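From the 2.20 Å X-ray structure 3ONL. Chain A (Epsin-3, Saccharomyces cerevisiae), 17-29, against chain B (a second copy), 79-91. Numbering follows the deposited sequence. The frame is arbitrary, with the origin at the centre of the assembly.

Chain A, residues 17-29: REATNNEPWGASS
Chain B 79-91: KHGSERFIDDTRN

B:Glu83 and A:Trp25 dominate this contact, which buries 659 Å² between the two stretches. Chain A leaves a helix early in the stretch and runs as loop to A:Ser28, the N-cap of the next helix. In chain B, B:Ser82 caps the helix that starts at B:Glu83; its OG accepts from B:Arg84 N at 3.1 Å. In register, A:Trp25 CA lies 6.5 Å from B:Glu83 CA, and A:Ser28 CA 5.4 Å from B:His80 CA.

B:Glu83 (chi1 m, chi2 t) points its carboxylate into the chain A loop. Its OE2 accepts from A:Trp25 N at 2.8 Å and, weakly, from A:Gly26 N at 3.0 Å. A:Gly26 sits at phi/psi 91/150, where a CB would jam against the preceding carbonyl. Water 1 donates to B:Glu83 OE1 (2.7 Å) and A:Glu18 O (2.8 Å).

A:Trp25 (chi1 m, chi2 -64°) lays its ring against the chain B helix. B:Ile86 CG2 stands over one face, 3.6 Å from the six-membered ring centroid and 5° off the normal. B:Arg90 NH1 lies at the ring edge, 3.9 Å from A:Trp25 CZ2.

A:Glu18 (chi1 t) reaches B:Ser82, whose OG donates to its OE2 at 2.9 Å. Water 3 bridges two acids, donating to A:Glu23 OE1 (2.8 Å) and B:Asp87 OD2 (2.7 Å).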

# COMPACT_ATOMS: atom_id res chain seq x y z
N ARG A 17 13.22 -5.09 1.65
CA ARG A 17 13.65 -6.45 2.01
C ARG A 17 12.45 -7.15 2.62
O ARG A 17 12.14 -8.28 2.27
CB ARG A 17 14.80 -6.46 3.03
CG ARG A 17 16.09 -5.83 2.55
CD ARG A 17 17.14 -5.82 3.64
NE ARG A 17 17.85 -7.10 3.72
CZ ARG A 17 18.28 -7.66 4.84
NH1 ARG A 17 18.90 -8.83 4.79
NH2 ARG A 17 18.09 -7.08 6.02
N GLU A 18 11.76 -6.45 3.53
CA GLU A 18 10.54 -6.94 4.16
C GLU A 18 9.46 -7.27 3.12
O GLU A 18 8.87 -8.35 3.15
CB GLU A 18 10.03 -5.91 5.16
CG GLU A 18 8.66 -6.21 5.77
CD GLU A 18 8.73 -6.98 7.07
OE1 GLU A 18 9.70 -6.78 7.83
OE2 GLU A 18 7.81 -7.78 7.34
N ALA A 19 9.24 -6.35 2.19
CA ALA A 19 8.19 -6.54 1.18
C ALA A 19 8.51 -7.69 0.25
O ALA A 19 7.64 -8.14 -0.49
CB ALA A 19 7.95 -5.26 0.40
N THR A 20 9.75 -8.18 0.27
CA THR A 20 10.15 -9.27 -0.62
C THR A 20 10.81 -10.43 0.11
O THR A 20 11.59 -11.18 -0.49
CB THR A 20 11.06 -8.77 -1.75
OG1 THR A 20 12.29 -8.28 -1.20
CG2 THR A 20 10.40 -7.63 -2.54
N ASN A 21 10.49 -10.60 1.39
CA ASN A 21 10.98 -11.75 2.18
C ASN A 21 10.34 -13.08 1.74
O ASN A 21 9.45 -13.09 0.89
CB ASN A 21 10.83 -11.50 3.69
CG ASN A 21 9.38 -11.55 4.18
OD1 ASN A 21 8.49 -12.07 3.51
ND2 ASN A 21 9.14 -11.01 5.37
N ASN A 22 10.79 -14.20 2.32
CA ASN A 22 10.32 -15.52 1.88
C ASN A 22 8.99 -16.01 2.49
O ASN A 22 8.59 -17.14 2.23
CB ASN A 22 11.42 -16.59 2.04
CG ASN A 22 11.24 -17.77 1.05
OD1 ASN A 22 10.87 -17.58 -0.12
ND2 ASN A 22 11.49 -18.99 1.53
N GLU A 23 8.31 -15.16 3.26
CA GLU A 23 7.01 -15.56 3.83
C GLU A 23 5.94 -15.67 2.73
O GLU A 23 6.04 -15.00 1.70
CB GLU A 23 6.57 -14.61 4.96
CG GLU A 23 7.63 -14.36 6.06
CD GLU A 23 7.62 -15.40 7.19
OE1 GLU A 23 8.12 -15.07 8.29
OE2 GLU A 23 7.12 -16.53 7.01
N PRO A 24 4.94 -16.54 2.92
CA PRO A 24 3.99 -16.83 1.84
C PRO A 24 2.75 -15.95 1.74
O PRO A 24 1.90 -16.21 0.89
CB PRO A 24 3.57 -18.26 2.14
CG PRO A 24 3.62 -18.33 3.62
CD PRO A 24 4.80 -17.50 4.03
N TRP A 25 2.64 -14.90 2.54
CA TRP A 25 1.38 -14.16 2.65
C TRP A 25 1.29 -12.84 1.89
O TRP A 25 0.20 -12.31 1.71
CB TRP A 25 0.98 -13.99 4.11
CG TRP A 25 0.99 -15.29 4.84
CD1 TRP A 25 0.18 -16.38 4.60
CD2 TRP A 25 1.86 -15.66 5.90
NE1 TRP A 25 0.50 -17.40 5.47
CE2 TRP A 25 1.53 -16.99 6.27
CE3 TRP A 25 2.89 -15.01 6.59
CZ2 TRP A 25 2.19 -17.66 7.31
CZ3 TRP A 25 3.55 -15.67 7.61
CH2 TRP A 25 3.19 -16.99 7.96
N GLY A 26 2.44 -12.32 1.46
CA GLY A 26 2.48 -11.08 0.69
C GLY A 26 2.64 -9.83 1.52
O GLY A 26 2.19 -9.77 2.67
N ALA A 27 3.29 -8.82 0.95
CA ALA A 27 3.46 -7.51 1.61
C ALA A 27 2.12 -6.84 1.82
O ALA A 27 1.24 -6.95 0.96
CB ALA A 27 4.38 -6.61 0.79
N SER A 28 1.96 -6.16 2.95
CA SER A 28 0.71 -5.46 3.22
C SER A 28 0.53 -4.25 2.31
O SER A 28 1.49 -3.73 1.75
CB SER A 28 0.63 -5.00 4.68
OG SER A 28 1.36 -3.81 4.87
N SER A 29 -0.73 -3.83 2.18
CA SER A 29 -1.12 -2.63 1.45
C SER A 29 -0.37 -1.38 1.89
O SER A 29 0.10 -0.60 1.06
CB SER A 29 -2.63 -2.42 1.64
OG SER A 29 -3.00 -1.09 1.34
N LYS B 79 -4.36 -8.74 8.55
CA LYS B 79 -4.65 -8.17 7.25
C LYS B 79 -3.73 -7.02 6.86
O LYS B 79 -3.48 -6.81 5.67
CB LYS B 79 -6.10 -7.76 7.17
CG LYS B 79 -7.06 -8.95 7.13
CD LYS B 79 -8.49 -8.53 7.41
CE LYS B 79 -9.43 -9.73 7.45
NZ LYS B 79 -10.81 -9.34 7.88
N HIS B 80 -3.21 -6.29 7.84
CA HIS B 80 -2.48 -5.05 7.58
C HIS B 80 -1.03 -5.05 8.06
O HIS B 80 -0.22 -4.26 7.58
CB HIS B 80 -3.22 -3.86 8.21
CG HIS B 80 -4.49 -3.52 7.50
ND1 HIS B 80 -4.52 -2.66 6.42
CD2 HIS B 80 -5.76 -3.92 7.71
CE1 HIS B 80 -5.77 -2.54 5.99
NE2 HIS B 80 -6.54 -3.30 6.76
N GLY B 81 -0.72 -5.94 9.00
CA GLY B 81 0.58 -5.92 9.65
C GLY B 81 1.61 -6.79 8.97
O GLY B 81 1.39 -7.30 7.88
N SER B 82 2.74 -6.97 9.66
CA SER B 82 3.89 -7.66 9.10
C SER B 82 3.66 -9.16 8.93
O SER B 82 3.00 -9.78 9.75
CB SER B 82 5.09 -7.45 10.04
OG SER B 82 6.16 -8.27 9.62
N GLU B 83 4.25 -9.74 7.89
CA GLU B 83 4.17 -11.20 7.69
C GLU B 83 4.80 -11.97 8.86
O GLU B 83 4.37 -13.07 9.18
CB GLU B 83 4.81 -11.61 6.37
CG GLU B 83 4.04 -11.11 5.15
CD GLU B 83 4.51 -11.75 3.86
OE1 GLU B 83 5.10 -11.02 3.03
OE2 GLU B 83 4.30 -12.97 3.67
N ARG B 84 5.79 -11.36 9.51
CA ARG B 84 6.40 -11.94 10.70
C ARG B 84 5.39 -12.07 11.84
O ARG B 84 5.40 -13.06 12.57
CB ARG B 84 7.62 -11.11 11.15
N PHE B 85 4.52 -11.06 11.99
CA PHE B 85 3.46 -11.11 12.99
C PHE B 85 2.49 -12.25 12.70
O PHE B 85 2.02 -12.91 13.63
CB PHE B 85 2.71 -9.76 13.09
CG PHE B 85 1.58 -9.75 14.10
CD1 PHE B 85 0.28 -10.06 13.71
CD2 PHE B 85 1.82 -9.42 15.42
CE1 PHE B 85 -0.76 -10.06 14.62
CE2 PHE B 85 0.78 -9.40 16.35
CZ PHE B 85 -0.50 -9.72 15.95
N ILE B 86 2.18 -12.47 11.42
CA ILE B 86 1.28 -13.56 11.04
C ILE B 86 1.91 -14.89 11.45
O ILE B 86 1.26 -15.75 12.03
CB ILE B 86 0.98 -13.57 9.52
CG1 ILE B 86 0.23 -12.31 9.10
CG2 ILE B 86 0.13 -14.79 9.11
CD1 ILE B 86 0.20 -12.09 7.57
N ASP B 87 3.20 -15.04 11.17
CA ASP B 87 3.91 -16.25 11.52
C ASP B 87 3.89 -16.50 13.03
O ASP B 87 3.61 -17.61 13.48
CB ASP B 87 5.35 -16.20 10.99
CG ASP B 87 6.07 -17.51 11.15
OD1 ASP B 87 5.57 -18.52 10.62
OD2 ASP B 87 7.13 -17.53 11.81
N ASP B 88 4.15 -15.45 13.81
CA ASP B 88 4.06 -15.52 15.26
C ASP B 88 2.68 -15.90 15.77
O ASP B 88 2.56 -16.71 16.69
CB ASP B 88 4.48 -14.19 15.89
CG ASP B 88 5.98 -13.96 15.83
OD1 ASP B 88 6.75 -14.94 15.66
OD2 ASP B 88 6.40 -12.80 15.98
N THR B 89 1.64 -15.29 15.20
CA THR B 89 0.25 -15.59 15.59
C THR B 89 -0.10 -17.06 15.33
O THR B 89 -0.63 -17.75 16.21
CB THR B 89 -0.75 -14.65 14.87
OG1 THR B 89 -0.43 -13.29 15.20
CG2 THR B 89 -2.19 -14.92 15.31
N ARG B 90 0.22 -17.54 14.14
CA ARG B 90 -0.07 -18.92 13.76
C ARG B 90 0.66 -19.91 14.67
O ARG B 90 0.09 -20.92 15.05
CB ARG B 90 0.30 -19.18 12.30
CG ARG B 90 0.07 -20.63 11.88
CD ARG B 90 0.49 -20.86 10.46
NE ARG B 90 -0.59 -20.56 9.53
CZ ARG B 90 -0.53 -20.74 8.22
NH1 ARG B 90 0.58 -21.23 7.66
NH2 ARG B 90 -1.58 -20.44 7.46
N ASN B 91 1.90 -19.60 15.04
CA ASN B 91 2.65 -20.43 15.99
C ASN B 91 1.93 -20.62 17.33
O ASN B 91 2.14 -21.62 18.00
CB ASN B 91 4.06 -19.86 16.23
CG ASN B 91 4.99 -20.07 15.05
OD1 ASN B 91 4.65 -20.74 14.07
ND2 ASN B 91 6.19 -19.50 15.14
O HOH W 1 6.08 -8.59 3.45
O HOH W 2 5.53 -8.20 6.05
O HOH W 3 9.12 -16.10 10.70
O HOH W 4 1.82 -2.41 7.00
O HOH W 5 -2.66 -5.68 3.31